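Local coordinates for protein probable UbiX-like flavin prenyltransferase (Escherichia coli, PDB 1SBZ) that binds FMN and probably joins a dimethylallyl group to the reduced flavin, making the prenyl-FMN cofactor used by phenolic acid decarboxylase C, at residues A65-T70 against D100-R105; L19-R24 against A55-F60; G114-L119 against D171-E176; V5-A10 against T31-S36. One frame throughout, in Å; residues are numbered along the deposited sequence.

Interaction 1 of 4, residues A65-T70 against D100-R105. With FMN (flavin mononucleotide), chain E.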
loop_
_atom_site.group_PDB
_atom_site.type_symbol
_atom_site.label_atom_id
_atom_site.label_comp_id
_atom_site.label_asym_id
_atom_site.label_seq_id
_atom_site.Cartn_x
_atom_site.Cartn_y
_atom_site.Cartn_z
ATOM N N ALA D 65 35.962 7.739 3.421
ATOM C CA ALA D 65 35.986 6.344 3.871
ATOM C C ALA D 65 36.114 6.247 5.392
ATOM O O ALA D 65 36.040 5.154 5.958
ATOM C CB ALA D 65 37.112 5.574 3.183
ATOM N N ASP D 66 36.283 7.394 6.049
ATOM C CA ASP D 66 36.571 7.433 7.487
ATOM C C ASP D 66 35.313 7.354 8.367
ATOM O O ASP D 66 34.754 8.385 8.779
ATOM C CB ASP D 66 37.421 8.673 7.830
ATOM C CG ASP D 66 37.871 8.703 9.290
ATOM O OD1 ASP D 66 37.751 7.672 9.983
ATOM O OD2 ASP D 66 38.362 9.717 9.830
ATOM N N GLN D 67 34.896 6.127 8.675
ATOM C CA GLN D 67 33.720 5.893 9.531
ATOM C C GLN D 67 33.993 6.185 11.016
ATOM O O GLN D 67 33.102 6.053 11.855
ATOM C CB GLN D 67 33.168 4.468 9.353
ATOM C CG GLN D 67 32.813 4.057 7.904
ATOM C CD GLN D 67 31.656 4.850 7.310
ATOM O OE1 GLN D 67 30.666 4.268 6.843
ATOM N NE2 GLN D 67 31.772 6.172 7.326
ATOM N N ALA D 68 35.218 6.596 11.330
ATOM C CA ALA D 68 35.596 6.900 12.712
ATOM C C ALA D 68 35.776 8.397 12.963
ATOM O O ALA D 68 36.194 8.799 14.047
ATOM C CB ALA D 68 36.853 6.110 13.114
ATOM N N ALA D 69 35.436 9.216 11.969
ATOM C CA ALA D 69 35.450 10.676 12.100
ATOM C C ALA D 69 34.447 11.154 13.150
ATOM O O ALA D 69 33.495 10.439 13.475
ATOM C CB ALA D 69 35.160 11.334 10.751
ATOM N N THR D 70 34.666 12.359 13.680
ATOM C CA THR D 70 33.778 12.931 14.702
ATOM C C THR D 70 32.303 12.903 14.294
ATOM O O THR D 70 31.442 12.475 15.071
ATOM C CB THR D 70 34.198 14.372 15.069
ATOM O OG1 THR D 70 34.497 15.105 13.877
ATOM C CG2 THR D 70 35.523 14.376 15.827
ATOM N N ASP D 100 27.730 3.109 3.630
ATOM C CA ASP D 100 28.986 2.435 3.273
ATOM C C ASP D 100 30.229 3.322 3.417
ATOM O O ASP D 100 31.332 2.811 3.637
ATOM C CB ASP D 100 28.902 1.886 1.841
ATOM C CG ASP D 100 30.042 0.918 1.501
ATOM O OD1 ASP D 100 30.477 0.136 2.388
ATOM O OD2 ASP D 100 30.559 0.861 0.364
ATOM N N GLY D 101 30.050 4.632 3.257
ATOM C CA GLY D 101 31.122 5.614 3.461
ATOM C C GLY D 101 30.667 6.709 4.412
ATOM O O GLY D 101 29.579 6.618 4.985
ATOM N N LEU D 102 31.485 7.750 4.563
ATOM C CA LEU D 102 31.201 8.822 5.521
ATOM C C LEU D 102 30.094 9.794 5.101
ATOM O O LEU D 102 29.425 10.356 5.954
ATOM C CB LEU D 102 32.471 9.598 5.925
ATOM C CG LEU D 102 32.262 10.662 7.023
ATOM C CD1 LEU D 102 31.706 10.046 8.313
ATOM C CD2 LEU D 102 33.525 11.443 7.309
ATOM N N VAL D 103 29.895 10.008 3.806
ATOM C CA VAL D 103 28.792 10.868 3.389
ATOM C C VAL D 103 27.486 10.198 3.836
ATOM O O VAL D 103 26.630 10.838 4.448
ATOM C CB VAL D 103 28.804 11.172 1.866
ATOM C CG1 VAL D 103 27.531 11.926 1.442
ATOM C CG2 VAL D 103 30.045 11.976 1.491
ATOM N N GLY D 104 27.386 8.896 3.574
ATOM C CA GLY D 104 26.207 8.100 3.906
ATOM C C GLY D 104 25.999 7.910 5.390
ATOM O O GLY D 104 24.865 8.027 5.881
ATOM N N ARG D 105 27.091 7.623 6.102
ATOM C CA ARG D 105 27.065 7.467 7.555
ATOM C C ARG D 105 26.698 8.760 8.279
ATOM O O ARG D 105 25.820 8.754 9.140
ATOM C CB ARG D 105 28.397 6.905 8.080
ATOM C CG ARG D 105 28.519 6.869 9.611
ATOM C CD ARG D 105 27.530 5.943 10.329
ATOM N NE ARG D 105 27.707 6.000 11.787
ATOM C CZ ARG D 105 26.884 5.447 12.672
ATOM N NH1 ARG D 105 25.796 4.792 12.277
ATOM N NH2 ARG D 105 27.138 5.563 13.963
HETATM N N1 FMN E . 27.125 1.722 12.958
HETATM C C2 FMN E . 25.909 1.283 13.444
HETATM O O2 FMN E . 25.003 1.059 12.650
HETATM N N3 FMN E . 25.723 1.088 14.807
HETATM C C4 FMN E . 26.758 1.341 15.686
HETATM O O4 FMN E . 26.557 1.291 16.901
HETATM C C4A FMN E . 27.990 1.790 15.192
HETATM N N5 FMN E . 29.030 2.042 16.060
HETATM C C5A FMN E . 30.255 2.483 15.585
HETATM C C6 FMN E . 31.287 2.731 16.492
HETATM C C7 FMN E . 32.537 3.162 16.052
HETATM C C7M FMN E . 33.698 2.698 16.891
HETATM C C8 FMN E . 32.735 3.368 14.678
HETATM C C8M FMN E . 34.118 3.605 14.136
HETATM C C9 FMN E . 31.703 3.126 13.773
HETATM C C9A FMN E . 30.454 2.680 14.221
HETATM N N10 FMN E . 29.411 2.430 13.333
HETATM C C10 FMN E . 28.179 1.985 13.819
HETATM C "C1'" FMN E . 29.555 2.847 11.896
HETATM C "C2'" FMN E . 29.825 1.624 11.026
HETATM O "O2'" FMN E . 31.016 0.999 11.453
HETATM C "C3'" FMN E . 29.901 1.995 9.543
HETATM O "O3'" FMN E . 28.602 2.302 9.086
HETATM C "C4'" FMN E . 30.504 0.896 8.659
HETATM O "O4'" FMN E . 30.412 1.294 7.309
HETATM C "C5'" FMN E . 29.800 -0.446 8.822
HETATM O "O5'" FMN E . 30.284 -1.347 7.859
HETATM P P FMN E . 30.110 -2.923 8.064
HETATM O O1P FMN E . 30.532 -3.617 6.799
HETATM O O2P FMN E . 28.663 -3.278 8.371
HETATM O O3P FMN E . 30.973 -3.338 9.234
#

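Interaction 2 of 4, residues L19-R24 against A55-F60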
loop_
_atom_site.group_PDB
_atom_site.type_symbol
_atom_site.label_atom_id
_atom_site.label_comp_id
_atom_site.label_asym_id
_atom_site.label_seq_id
_atom_site.Cartn_x
_atom_site.Cartn_y
_atom_site.Cartn_z
ATOM N N LEU D 19 28.553 27.688 -1.828
ATOM C CA LEU D 19 27.941 27.537 -0.509
ATOM C C LEU D 19 29.005 27.541 0.592
ATOM O O LEU D 19 28.810 28.159 1.647
ATOM C CB LEU D 19 27.068 26.279 -0.444
ATOM C CG LEU D 19 26.439 25.897 0.903
ATOM C CD1 LEU D 19 24.971 25.549 0.728
ATOM C CD2 LEU D 19 27.201 24.742 1.533
ATOM N N LEU D 20 30.120 26.853 0.337
ATOM C CA LEU D 20 31.246 26.830 1.268
ATOM C C LEU D 20 31.890 28.202 1.426
ATOM O O LEU D 20 32.298 28.570 2.529
ATOM C CB LEU D 20 32.302 25.806 0.837
ATOM C CG LEU D 20 32.063 24.329 1.143
ATOM C CD1 LEU D 20 33.098 23.492 0.414
ATOM C CD2 LEU D 20 32.109 24.054 2.638
ATOM N N GLN D 21 31.986 28.949 0.325
ATOM C CA GLN D 21 32.477 30.327 0.360
ATOM C C GLN D 21 31.587 31.221 1.227
ATOM O O GLN D 21 32.085 31.953 2.082
ATOM C CB GLN D 21 32.569 30.903 -1.054
ATOM C CG GLN D 21 33.803 30.466 -1.836
ATOM C CD GLN D 21 33.688 30.741 -3.326
ATOM O OE1 GLN D 21 32.598 31.010 -3.836
ATOM N NE2 GLN D 21 34.813 30.667 -4.025
ATOM N N ALA D 22 30.275 31.157 0.998
ATOM C CA ALA D 22 29.300 31.941 1.762
ATOM C C ALA D 22 29.311 31.592 3.253
ATOM O O ALA D 22 29.130 32.467 4.101
ATOM C CB ALA D 22 27.899 31.762 1.184
ATOM N N LEU D 23 29.524 30.312 3.556
ATOM C CA LEU D 23 29.631 29.842 4.937
ATOM C C LEU D 23 30.887 30.374 5.629
ATOM O O LEU D 23 30.851 30.709 6.820
ATOM C CB LEU D 23 29.587 28.310 4.990
ATOM C CG LEU D 23 28.286 27.565 5.328
ATOM C CD1 LEU D 23 27.030 28.243 4.812
ATOM C CD2 LEU D 23 28.351 26.134 4.821
ATOM N N ARG D 24 31.984 30.463 4.872
ATOM C CA ARG D 24 33.262 30.992 5.370
ATOM C C ARG D 24 33.137 32.442 5.855
ATOM O O ARG D 24 33.868 32.872 6.747
ATOM C CB ARG D 24 34.344 30.879 4.288
ATOM C CG ARG D 24 35.792 30.878 4.795
ATOM C CD ARG D 24 36.063 29.877 5.921
ATOM N NE ARG D 24 37.434 29.360 5.917
ATOM C CZ ARG D 24 37.943 28.563 6.858
ATOM N NH1 ARG D 24 37.201 28.186 7.896
ATOM N NH2 ARG D 24 39.199 28.142 6.767
ATOM N N ALA D 55 38.888 22.116 0.281
ATOM C CA ALA D 55 39.083 21.658 1.653
ATOM C C ALA D 55 39.439 22.827 2.579
ATOM O O ALA D 55 38.956 22.903 3.712
ATOM C CB ALA D 55 40.152 20.578 1.712
ATOM N N ALA D 56 40.261 23.749 2.073
ATOM C CA ALA D 56 40.701 24.922 2.833
ATOM C C ALA D 56 39.583 25.943 3.099
ATOM O O ALA D 56 39.744 26.847 3.927
ATOM C CB ALA D 56 41.896 25.587 2.141
ATOM N N LEU D 57 38.457 25.799 2.402
ATOM C CA LEU D 57 37.278 26.637 2.644
ATOM C C LEU D 57 36.542 26.226 3.920
ATOM O O LEU D 57 35.746 26.993 4.460
ATOM C CB LEU D 57 36.323 26.566 1.451
ATOM C CG LEU D 57 36.219 27.648 0.369
ATOM C CD1 LEU D 57 37.310 28.728 0.424
ATOM C CD2 LEU D 57 36.147 27.005 -1.006
ATOM N N ALA D 58 36.813 25.014 4.396
ATOM C CA ALA D 58 36.115 24.463 5.555
ATOM C C ALA D 58 36.990 24.493 6.801
ATOM O O ALA D 58 38.220 24.513 6.712
ATOM C CB ALA D 58 35.647 23.043 5.266
ATOM N N ASP D 59 36.343 24.499 7.962
ATOM C CA ASP D 59 37.041 24.454 9.236
ATOM C C ASP D 59 37.617 23.071 9.466
ATOM O O ASP D 59 38.722 22.934 9.987
ATOM C CB ASP D 59 36.094 24.830 10.373
ATOM C CG ASP D 59 35.655 26.275 10.305
ATOM O OD1 ASP D 59 36.529 27.169 10.295
ATOM O OD2 ASP D 59 34.455 26.619 10.263
ATOM N N PHE D 60 36.857 22.046 9.085
ATOM C CA PHE D 60 37.317 20.661 9.136
ATOM C C PHE D 60 36.964 19.965 7.835
ATOM O O PHE D 60 35.963 20.294 7.201
ATOM C CB PHE D 60 36.659 19.905 10.294
ATOM C CG PHE D 60 36.894 20.521 11.641
ATOM C CD1 PHE D 60 36.075 21.549 12.108
ATOM C CD2 PHE D 60 37.927 20.062 12.455
ATOM C CE1 PHE D 60 36.291 22.115 13.358
ATOM C CE2 PHE D 60 38.148 20.621 13.711
ATOM C CZ PHE D 60 37.329 21.650 14.163
HETATM O O HOH W 1 33.059 27.304 4.619
#

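Interaction 3 of 4, residues G114-L119 against D171-E176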
loop_
_atom_site.group_PDB
_atom_site.type_symbol
_atom_site.label_atom_id
_atom_site.label_comp_id
_atom_site.label_asym_id
_atom_site.label_seq_id
_atom_site.Cartn_x
_atom_site.Cartn_y
_atom_site.Cartn_z
ATOM N N GLY D 114 17.646 13.189 14.668
ATOM C CA GLY D 114 16.567 14.159 14.458
ATOM C C GLY D 114 17.057 15.509 13.961
ATOM O O GLY D 114 16.367 16.509 14.108
ATOM N N ARG D 115 18.245 15.537 13.361
ATOM C CA ARG D 115 18.839 16.780 12.876
ATOM C C ARG D 115 18.437 17.010 11.425
ATOM O O ARG D 115 17.948 16.084 10.749
ATOM C CB ARG D 115 20.363 16.759 13.049
ATOM C CG ARG D 115 20.782 16.517 14.497
ATOM C CD ARG D 115 22.281 16.353 14.736
ATOM N NE ARG D 115 22.519 16.056 16.152
ATOM C CZ ARG D 115 23.576 15.412 16.638
ATOM N NH1 ARG D 115 24.541 14.974 15.836
ATOM N NH2 ARG D 115 23.655 15.192 17.946
ATOM N N LYS D 116 18.612 18.241 10.953
ATOM C CA LYS D 116 18.104 18.618 9.634
ATOM C C LYS D 116 19.019 18.127 8.517
ATOM O O LYS D 116 20.220 18.406 8.527
ATOM C CB LYS D 116 17.890 20.135 9.543
ATOM C CG LYS D 116 17.474 20.604 8.155
ATOM C CD LYS D 116 16.362 21.629 8.221
ATOM C CE LYS D 116 15.448 21.500 7.008
ATOM N NZ LYS D 116 15.053 20.068 6.749
ATOM N N LEU D 117 18.450 17.389 7.566
ATOM C CA LEU D 117 19.167 17.006 6.353
ATOM C C LEU D 117 18.608 17.746 5.132
ATOM O O LEU D 117 17.406 17.680 4.853
ATOM C CB LEU D 117 19.109 15.484 6.149
ATOM C CG LEU D 117 19.904 14.879 4.979
ATOM C CD1 LEU D 117 21.389 15.207 5.089
ATOM C CD2 LEU D 117 19.709 13.371 4.908
ATOM N N VAL D 118 19.482 18.459 4.422
ATOM C CA VAL D 118 19.095 19.201 3.223
ATOM C C VAL D 118 19.866 18.648 2.030
ATOM O O VAL D 118 21.091 18.692 2.000
ATOM C CB VAL D 118 19.356 20.726 3.362
ATOM C CG1 VAL D 118 19.006 21.470 2.064
ATOM C CG2 VAL D 118 18.580 21.301 4.531
ATOM N N LEU D 119 19.144 18.121 1.050
ATOM C CA LEU D 119 19.782 17.564 -0.142
ATOM C C LEU D 119 19.610 18.503 -1.314
ATOM O O LEU D 119 18.565 19.139 -1.458
ATOM C CB LEU D 119 19.155 16.211 -0.472
ATOM C CG LEU D 119 19.734 14.893 0.052
ATOM C CD1 LEU D 119 20.667 15.014 1.262
ATOM C CD2 LEU D 119 18.620 13.860 0.290
ATOM N N ASP D 171 18.515 29.383 3.321
ATOM C CA ASP D 171 17.210 29.648 3.938
ATOM C C ASP D 171 16.740 28.492 4.825
ATOM O O ASP D 171 16.062 28.712 5.829
ATOM C CB ASP D 171 16.146 29.921 2.870
ATOM C CG ASP D 171 16.172 31.352 2.357
ATOM O OD1 ASP D 171 16.886 32.194 2.951
ATOM O OD2 ASP D 171 15.499 31.726 1.371
ATOM N N GLN D 172 17.116 27.271 4.448
ATOM C CA GLN D 172 16.758 26.063 5.196
ATOM C C GLN D 172 17.321 26.043 6.616
ATOM O O GLN D 172 16.790 25.357 7.492
ATOM C CB GLN D 172 17.198 24.811 4.434
ATOM C CG GLN D 172 16.381 24.537 3.190
ATOM C CD GLN D 172 14.944 24.196 3.519
ATOM O OE1 GLN D 172 14.676 23.438 4.461
ATOM N NE2 GLN D 172 14.010 24.756 2.753
ATOM N N PHE D 173 18.389 26.804 6.841
ATOM C CA PHE D 173 18.995 26.907 8.169
ATOM C C PHE D 173 18.864 28.309 8.769
ATOM O O PHE D 173 19.633 28.685 9.658
ATOM C CB PHE D 173 20.465 26.476 8.117
ATOM C CG PHE D 173 20.657 25.001 7.899
ATOM C CD1 PHE D 173 20.877 24.497 6.621
ATOM C CD2 PHE D 173 20.616 24.114 8.969
ATOM C CE1 PHE D 173 21.051 23.129 6.411
ATOM C CE2 PHE D 173 20.793 22.741 8.768
ATOM C CZ PHE D 173 21.013 22.250 7.486
ATOM N N GLY D 174 17.888 29.072 8.275
ATOM C CA GLY D 174 17.641 30.439 8.728
ATOM C C GLY D 174 18.835 31.363 8.559
ATOM O O GLY D 174 18.983 32.336 9.300
ATOM N N LEU D 175 19.687 31.054 7.585
ATOM C CA LEU D 175 20.876 31.853 7.310
ATOM C C LEU D 175 20.611 32.829 6.170
ATOM O O LEU D 175 19.887 32.509 5.223
ATOM C CB LEU D 175 22.073 30.946 6.996
ATOM C CG LEU D 175 22.570 30.055 8.141
ATOM C CD1 LEU D 175 23.464 28.936 7.624
ATOM C CD2 LEU D 175 23.295 30.869 9.204
ATOM N N GLU D 176 21.183 34.025 6.282
ATOM C CA GLU D 176 20.976 35.079 5.296
ATOM C C GLU D 176 22.172 35.258 4.369
ATOM O O GLU D 176 23.224 35.747 4.783
ATOM C CB GLU D 176 20.643 36.413 5.974
ATOM C CG GLU D 176 19.185 36.845 5.849
ATOM C CD GLU D 176 18.389 36.655 7.131
ATOM O OE1 GLU D 176 17.923 37.673 7.692
ATOM O OE2 GLU D 176 18.231 35.499 7.581
#

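Interaction 4 of 4, residues V5-A10 against T31-S36. With FMN (flavin mononucleotide), chain H.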
loop_
_atom_site.group_PDB
_atom_site.type_symbol
_atom_site.label_atom_id
_atom_site.label_comp_id
_atom_site.label_asym_id
_atom_site.label_seq_id
_atom_site.Cartn_x
_atom_site.Cartn_y
_atom_site.Cartn_z
ATOM N N VAL D 5 28.810 19.593 5.483
ATOM C CA VAL D 5 28.659 19.848 4.059
ATOM C C VAL D 5 29.250 18.657 3.323
ATOM O O VAL D 5 30.464 18.439 3.335
ATOM C CB VAL D 5 29.336 21.183 3.630
ATOM C CG1 VAL D 5 29.220 21.404 2.126
ATOM C CG2 VAL D 5 28.726 22.371 4.377
ATOM N N GLY D 6 28.379 17.852 2.726
ATOM C CA GLY D 6 28.821 16.745 1.894
ATOM C C GLY D 6 28.848 17.225 0.458
ATOM O O GLY D 6 27.967 17.969 0.037
HETATM N N MSE D 7 29.868 16.830 -0.291
HETATM C CA MSE D 7 29.889 17.102 -1.721
HETATM C C MSE D 7 30.020 15.808 -2.464
HETATM O O MSE D 7 30.705 14.887 -2.027
HETATM C CB MSE D 7 31.003 18.070 -2.111
HETATM C CG MSE D 7 30.763 19.496 -1.657
HETATM SE SE MSE D 7 32.023 20.748 -2.471
HETATM C CE MSE D 7 31.565 20.549 -4.362
ATOM N N THR D 8 29.389 15.764 -3.624
ATOM C CA THR D 8 29.157 14.520 -4.314
ATOM C C THR D 8 29.319 14.704 -5.834
ATOM O O THR D 8 29.223 15.820 -6.332
ATOM C CB THR D 8 27.763 14.048 -3.855
ATOM O OG1 THR D 8 27.915 13.028 -2.854
ATOM C CG2 THR D 8 27.001 13.422 -4.916
ATOM N N GLY D 9 29.571 13.611 -6.555
ATOM C CA GLY D 9 29.975 13.666 -7.962
ATOM C C GLY D 9 28.882 13.899 -8.993
ATOM O O GLY D 9 28.898 13.300 -10.062
ATOM N N ALA D 10 27.928 14.764 -8.678
ATOM C CA ALA D 10 26.986 15.243 -9.679
ATOM C C ALA D 10 27.530 16.539 -10.263
ATOM O O ALA D 10 28.233 17.297 -9.583
ATOM C CB ALA D 10 25.609 15.465 -9.070
ATOM N N THR D 31 32.145 24.556 9.850
ATOM C CA THR D 31 31.793 23.675 8.741
ATOM C C THR D 31 32.629 22.410 8.743
ATOM O O THR D 31 33.848 22.457 8.911
ATOM C CB THR D 31 31.905 24.403 7.379
ATOM O OG1 THR D 31 33.216 24.959 7.236
ATOM C CG2 THR D 31 30.997 25.626 7.345
ATOM N N HIS D 32 31.958 21.275 8.579
ATOM C CA HIS D 32 32.629 19.995 8.432
ATOM C C HIS D 32 32.350 19.452 7.036
ATOM O O HIS D 32 31.220 19.067 6.717
ATOM C CB HIS D 32 32.169 19.014 9.509
ATOM C CG HIS D 32 32.514 19.438 10.903
ATOM N ND1 HIS D 32 33.483 18.805 11.655
ATOM C CD2 HIS D 32 32.023 20.432 11.682
ATOM C CE1 HIS D 32 33.573 19.393 12.835
ATOM N NE2 HIS D 32 32.700 20.383 12.877
ATOM N N LEU D 33 33.382 19.442 6.201
ATOM C CA LEU D 33 33.248 19.044 4.804
ATOM C C LEU D 33 33.618 17.585 4.588
ATOM O O LEU D 33 34.581 17.087 5.171
ATOM C CB LEU D 33 34.115 19.945 3.910
ATOM C CG LEU D 33 34.334 19.576 2.434
ATOM C CD1 LEU D 33 33.021 19.604 1.652
ATOM C CD2 LEU D 33 35.349 20.511 1.806
ATOM N N VAL D 34 32.830 16.897 3.764
ATOM C CA VAL D 34 33.197 15.573 3.265
ATOM C C VAL D 34 33.025 15.556 1.750
ATOM O O VAL D 34 31.902 15.629 1.249
ATOM C CB VAL D 34 32.351 14.437 3.897
ATOM C CG1 VAL D 34 32.990 13.088 3.626
ATOM C CG2 VAL D 34 32.200 14.629 5.383
HETATM N N MSE D 35 34.138 15.481 1.026
HETATM C CA MSE D 35 34.102 15.371 -0.434
HETATM C C MSE D 35 34.268 13.910 -0.841
HETATM O O MSE D 35 35.222 13.255 -0.423
HETATM C CB MSE D 35 35.217 16.200 -1.083
HETATM C CG MSE D 35 35.098 17.698 -0.923
HETATM SE SE MSE D 35 36.693 18.623 -1.619
HETATM C CE MSE D 35 37.976 18.000 -0.270
ATOM N N SER D 36 33.338 13.403 -1.651
ATOM C CA SER D 36 33.447 12.046 -2.184
ATOM C C SER D 36 34.570 11.993 -3.214
ATOM O O SER D 36 35.028 13.033 -3.671
ATOM C CB SER D 36 32.132 11.622 -2.837
ATOM O OG SER D 36 31.926 12.319 -4.051
HETATM N N1 FMN H . 25.441 11.509 -11.293
HETATM C C2 FMN H . 24.201 12.030 -11.002
HETATM O O2 FMN H . 23.442 11.358 -10.314
HETATM N N3 FMN H . 23.836 13.273 -11.482
HETATM C C4 FMN H . 24.730 14.002 -12.256
HETATM O O4 FMN H . 24.498 15.198 -12.458
HETATM C C4A FMN H . 25.998 13.466 -12.549
HETATM N N5 FMN H . 26.921 14.161 -13.315
HETATM C C5A FMN H . 28.170 13.611 -13.584
HETATM C C6 FMN H . 29.100 14.318 -14.353
HETATM C C7 FMN H . 30.363 13.772 -14.626
HETATM C C7M FMN H . 31.446 14.698 -15.120
HETATM C C8 FMN H . 30.694 12.507 -14.126
HETATM C C8M FMN H . 32.112 11.988 -14.167
HETATM C C9 FMN H . 29.765 11.809 -13.362
HETATM C C9A FMN H . 28.505 12.354 -13.085
HETATM N N10 FMN H . 27.581 11.645 -12.322
HETATM C C10 FMN H . 26.340 12.204 -12.061
HETATM C "C1'" FMN H . 27.822 10.192 -12.012
HETATM C "C2'" FMN H . 28.312 10.048 -10.574
HETATM O "O2'" FMN H . 29.476 10.828 -10.397
HETATM C "C3'" FMN H . 28.550 8.585 -10.184
HETATM O "O3'" FMN H . 27.301 7.920 -10.059
HETATM C "C4'" FMN H . 29.373 8.418 -8.901
HETATM O "O4'" FMN H . 29.431 7.058 -8.511
HETATM C "C5'" FMN H . 28.816 9.219 -7.729
HETATM O "O5'" FMN H . 29.480 8.845 -6.533
HETATM P P FMN H . 29.380 9.827 -5.260
HETATM O O1P FMN H . 30.198 11.062 -5.576
HETATM O O2P FMN H . 29.924 9.078 -4.080
HETATM O O3P FMN H . 27.928 10.199 -5.031
#

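Interaction 1 of 4, residues A65-T70 against D100-R105
Gln67 reaches from a type I beta turn, Asp66 to Ala69, onto Gly101 and Leu102 at the start of helix 102-112, in the UbiX/PAD1 flavoprotein fold. Gly101 is the N-cap residue, and its carbonyl O takes Arg105 N at 2.9 Å. The tight part of the contact is here. Gln67 has CG anti to its carbonyl carbon (chi1 -55°) and bends again at chi2, which brings CD to 3.6 Å from Gly101 C. Beside it, the carbonyl O of Asp66 lies against the branched end of Leu102, 3.5 Å from CD1 and 3.6 Å from CD2. Ala69 adds its methyl, CB to Leu102 CD2 3.8 Å, and His62 and Val34 also lie against this leucine. The outer side of the turn is much looser: the side chains of Ala65, Ala68 and Thr70 all point away from the helix start and none touches it. Asp66 keeps its carboxylate within the turn as an Asx turn, Ala68 N giving to OD1 at 3.1 Å from well above the carboxylate plane. On the flavin side the site is shared between subunits: Trp38 of a second subunit packs on Gln67 and Ala68, and Glu123 of that subunit forms a salt bridge with Arg105 NH1. The Arg105 guanidinium has the FMN over one face, with C1' of the ribityl chain 3.6 Å above the plane, offset toward the rim, and NH1 3.4 Å from flavin N1.

Interaction 2 of 4, residues L19-R24 against A55-F60
Arg24 reaches across to the 55-60 loop and forms a salt bridge with Asp59, NH1 to OD1 at 2.7 Å. As a hydrogen bond it is weak, bent to 120° at the hydrogen, although OD1 lies at the guanidinium edge and in its plane; the carboxylate itself is turned 58° from that plane. The other carboxylate oxygen, OD2, is used by the backbone N of Thr31. Leu57 O sits 3.2 Å above one face of the guanidinium, offset toward its rim, and the angle at NE is too poor for a hydrogen bond. That carbonyl is instead satisfied by a water, which donates to Leu57 O at 2.7 Å and to Leu20 O at 2.6 Å and so bridges loop and helix. Leu20 O is gripped twice, since Arg24 N also gives to it within the helix. Helix 13-24 is the crossover helix of the beta-alpha-beta unit linking strands 2-7 and 30-35, while the loop leads into strand 60-62, the outermost on that side of the sheet within this chain. The type I turn of the loop, Ala55 to Ala58, is closed by Ala58 N to Ala55 O at 3.1 Å. Apart from these polar atoms, Leu20 CB meets Leu57 CB at 4.1 Å.

Interaction 3 of 4, residues G114-L119 against D171-E176
Phe173 and Val118 make the apolar centre of this contact, Val118 CG2 lying 3.6 Å from ring atom CE1, the two side chains running antiparallel alongside each other. The same methyl touches Gln172 CB at 3.8 Å, so one valine branch bears on two consecutive residues. Lys116 passes obliquely by the other part of the ring, its CG 4.0 Å from Phe173 CZ and its CB equally far from CE2. Further out, the lysine chain crosses Gln172 at about a right angle, with CE 3.3 Å from Gln172 OE1. No hydrogen bond joins the two segments, and Lys116 touches through its carbon chain. Phe173 has CG anti to its carbonyl carbon (chi1 -70°), and from there the ring extends toward strand 116-121. Behind these residues, a Schellman motif ends helix 158-170: Gly174, with positive phi, gives its N to Asp171 O at 3.1 Å, and Leu175 N returns to Leu170 O. Asp171 is anchored in turn by salt bridges to Arg168 and Arg182. Pro125 of one neighbouring subunit and Glu113 of another pack on Gln172. On the strand side, Gly114 closes helix 102-112 with a second Schellman motif. Strand 116-121 runs in the parallel sheet between strands 80-86 and 143-144, and the contact sets the loop after helix 158-170 against it, with Phe173 also on Ile82 and Gln172 on Ala143.

Interaction 4 of 4, residues V5-A10 against T31-S36
His32, whose carbonyl O takes the N-H of Val5 at 2.8 Å, carries a flat group at one end of this contact, and the flavin of FMN lies at the other. Between them runs the parallel strand pair of a beta-alpha-beta crossover, strands 2-7 and 30-35 joined by helix 13-24, in a Rossmann-like sheet. The ring of Phe60 stacks on the imidazole, the His62 ring meets it nearly parallel, and Phe76 comes in steeply, with planes about 75° apart. His32 ND1 is hydrogen-bonded to His62 NE2 and His32 NE2 to Glu30. At the far end Ala10 sits over a face of the flavin, its CA 3.5 Å from C4A. Four nearly straight backbone bonds tie the strands, among them Val34 N to Val5 O at 2.9 Å and Ser36 N to Met7 O at 3.0 Å. Val5 O also receives a CA-H...O contact from Leu33. On the face bearing Val5, Leu33 and the selenomethionines Met7 and Met35, Leu33 CD1 meets Met7 CG at 4.0 Å; helix 13-24 packs on Val5, helices 37-46 and 51-55 on both selenomethionines. Past the last bond the strands open into the phosphate site. Gly9 N gives to FMN O1P at 2.8 Å, and Gly9 O accepts from the ribityl O2'. Ser36 is the N-cap of helix 37-46, its OG accepting from Ala39 N; with OG between its own backbone N and carbonyl carbon (chi1 71°), it donates to FMN O1P at 2.6 Å.

How the interactions relate
Interaction 4 lies in the middle of the fold, and two others touch it. Interaction 1 meets it from one face of the sheet, Val103 CG2 packing on Val34 CG1 at 3.8 Å. Interaction 2 joins it at the strand edge, where Phe60 O and Leu33 N are 2.9 Å apart, a probable hydrogen bond; its loop thus enters the same sheet. Interaction 3 reaches that sheet farther along, its centre about 16 Å from that of interaction 4, without touching. Interactions 1 and 4 both meet FMN, but different molecules: residues 5-10 and 31-36 hold their own, while 65-70 and 100-105 complete the site of a neighbouring subunit. Interactions 2 and 3 lie away from the flavin sites.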